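PDB 2V2K: ferredoxin from Mycobacterium smegmatis, which transfers electrons in a wide variety of metabolic reactions, using one [3Fe-4S] and one [4Fe-4S] cluster as a seven-iron ferredoxin. Local coordinates for residues N92-Q95 against A96-D99. Sequence-based numbering, arbitrary orientation.
Sequences NDPQ and AIKD
P94 and I97 run alongside one another, the ring carbon CG of P94 meeting CD1 of I97 at 4.0 Å. The isoleucine reaches the ring through its longer branch: CG1 stands anti to the carbonyl carbon, and CD1 comes to rest against the CG corner of the proline. A70 on helix 67-73 and Y33 on strand 32-34 touch both residues, so this apolar pair is pressed against the body of the ferredoxin. Next to it D93 is buried; its carboxylate is engaged by Y33 OH and the backbone N atoms of A29 and R30, while its CB rests 3.9 Å from K98 CG. The backbone between these side chains starts the short C-terminal helix 95-98, with P94 at the N-cap position. P94 O takes two hydrogen bonds: K98 N arrives in the carbonyl plane at 3.0 Å and almost straight (N-H...O 169°), the i to i+4 bond of an alpha-helical turn, whereas I97 N sits above that plane at 2.9 Å with a more bent approach. One residue on, D99 N bonds to Q95 O at 2.9 Å. Whereas P94, I97 and D93 pack against the protein, Q95, K98 and D99 are exposed and their side chains meet through one polar bond and looser approaches. Q95 leaves the backbone with CG anti to N and then bends at chi2, which carries its amide toward the carboxylate of D99, one turn further along; NE2 donates to D99 OD1 at 2.8 Å. The carboxylate is met on its syn side but from 35° out of its plane, and the amide and carboxylate planes are 43° apart. K98 lies across the other end of the amide with only a loose approach, CE being 3.7 Å from Q95 OE1, and the same methylene passes 3.5 Å from D93 O.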
ATOM      1  N   ASN A  92      -1.981   7.780  -8.700  1.00 26.80           N
ATOM      2  CA  ASN A  92      -3.281   7.131  -8.605  1.00 26.29           C
ATOM      3  C   ASN A  92      -3.863   7.126  -7.189  1.00 26.08           C
ATOM      4  O   ASN A  92      -4.884   6.498  -6.942  1.00 24.17           O
ATOM      5  CB  ASN A  92      -3.179   5.704  -9.179  1.00 26.53           C
ATOM      6  CG  ASN A  92      -3.281   5.682 -10.693  1.00 27.25           C
ATOM      7  OD1 ASN A  92      -4.332   5.993 -11.246  1.00 31.25           O
ATOM      8  ND2 ASN A  92      -2.194   5.322 -11.371  1.00 28.63           N
ATOM      9  N   ASP A  93      -3.242   7.859  -6.261  1.00 25.57           N
ATOM     10  CA  ASP A  93      -3.717   7.875  -4.869  1.00 25.25           C
ATOM     11  C   ASP A  93      -5.199   8.249  -4.808  1.00 25.57           C
ATOM     12  O   ASP A  93      -5.627   9.208  -5.472  1.00 25.98           O
ATOM     13  CB  ASP A  93      -2.912   8.887  -4.031  1.00 25.28           C
ATOM     14  CG  ASP A  93      -1.412   8.741  -4.195  1.00 25.52           C
ATOM     15  OD1 ASP A  93      -0.902   9.091  -5.293  1.00 27.12           O
ATOM     16  OD2 ASP A  93      -0.759   8.278  -3.222  1.00 25.48           O
ATOM     17  N   PRO A  94      -5.999   7.506  -4.032  1.00 25.73           N
ATOM     18  CA  PRO A  94      -7.406   7.885  -3.875  1.00 26.50           C
ATOM     19  C   PRO A  94      -7.610   9.249  -3.194  1.00 26.91           C
ATOM     20  O   PRO A  94      -6.779   9.678  -2.408  1.00 25.98           O
ATOM     21  CB  PRO A  94      -8.005   6.763  -3.009  1.00 26.24           C
ATOM     22  CG  PRO A  94      -6.882   5.949  -2.511  1.00 26.77           C
ATOM     23  CD  PRO A  94      -5.641   6.289  -3.268  1.00 25.93           C
ATOM     24  N   GLN A  95      -8.732   9.906  -3.497  1.00 28.00           N
ATOM     25  CA  GLN A  95      -9.040  11.234  -2.934  1.00 29.05           C
ATOM     26  C   GLN A  95      -8.760  11.347  -1.426  1.00 29.50           C
ATOM     27  O   GLN A  95      -8.108  12.301  -0.979  1.00 29.41           O
ATOM     28  CB  GLN A  95     -10.490  11.619  -3.214  1.00 29.37           C
ATOM     29  CG  GLN A  95     -10.777  13.116  -3.066  1.00 31.52           C
ATOM     30  CD  GLN A  95      -9.968  13.982  -4.036  1.00 33.63           C
ATOM     31  OE1 GLN A  95      -9.996  13.761  -5.252  1.00 35.75           O
ATOM     32  NE2 GLN A  95      -9.244  14.973  -3.495  1.00 34.24           N
ATOM     33  N   ALA A  96      -9.247  10.361  -0.671  1.00 29.85           N
ATOM     34  CA  ALA A  96      -9.103  10.308   0.789  1.00 29.90           C
ATOM     35  C   ALA A  96      -7.657  10.439   1.265  1.00 29.45           C
ATOM     36  O   ALA A  96      -7.405  11.034   2.311  1.00 30.46           O
ATOM     37  CB  ALA A  96      -9.713   9.003   1.334  1.00 29.96           C
ATOM     38  N   ILE A  97      -6.714   9.878   0.511  1.00 28.49           N
ATOM     39  CA  ILE A  97      -5.283   9.970   0.838  1.00 28.45           C
ATOM     40  C   ILE A  97      -4.666  11.269   0.253  1.00 28.15           C
ATOM     41  O   ILE A  97      -3.814  11.906   0.889  1.00 27.05           O
ATOM     42  CB  ILE A  97      -4.508   8.678   0.392  1.00 28.29           C
ATOM     43  CG1 ILE A  97      -4.778   7.534   1.370  1.00 29.95           C
ATOM     44  CG2 ILE A  97      -2.988   8.890   0.377  1.00 27.75           C
ATOM     45  CD1 ILE A  97      -6.115   6.972   1.287  1.00 34.02           C
ATOM     46  N   LYS A  98      -5.094  11.663  -0.945  1.00 27.91           N
ATOM     47  CA  LYS A  98      -4.629  12.919  -1.546  1.00 28.36           C
ATOM     48  C   LYS A  98      -4.928  14.109  -0.641  1.00 27.86           C
ATOM     49  O   LYS A  98      -4.145  15.043  -0.575  1.00 28.42           O
ATOM     50  CB  LYS A  98      -5.295  13.167  -2.897  1.00 28.70           C
ATOM     51  CG  LYS A  98      -4.640  12.437  -4.027  1.00 30.51           C
ATOM     52  CD  LYS A  98      -5.097  12.987  -5.366  1.00 32.82           C
ATOM     53  CE  LYS A  98      -6.513  12.591  -5.691  1.00 34.33           C
ATOM     54  NZ  LYS A  98      -6.776  12.810  -7.134  1.00 36.83           N
ATOM     55  N   ASP A  99      -6.070  14.069   0.038  1.00 27.35           N
ATOM     56  CA  ASP A  99      -6.511  15.169   0.878  1.00 27.71           C
ATOM     57  C   ASP A  99      -5.803  15.285   2.221  1.00 27.20           C
ATOM     58  O   ASP A  99      -5.885  16.327   2.845  1.00 26.71           O
ATOM     59  CB  ASP A  99      -8.011  15.057   1.134  1.00 28.17           C
ATOM     60  CG  ASP A  99      -8.850  15.342  -0.107  1.00 31.09           C
ATOM     61  OD1 ASP A  99      -8.344  15.964  -1.084  1.00 34.09           O
ATOM     62  OD2 ASP A  99     -10.036  14.937  -0.094  1.00 34.92           O
TER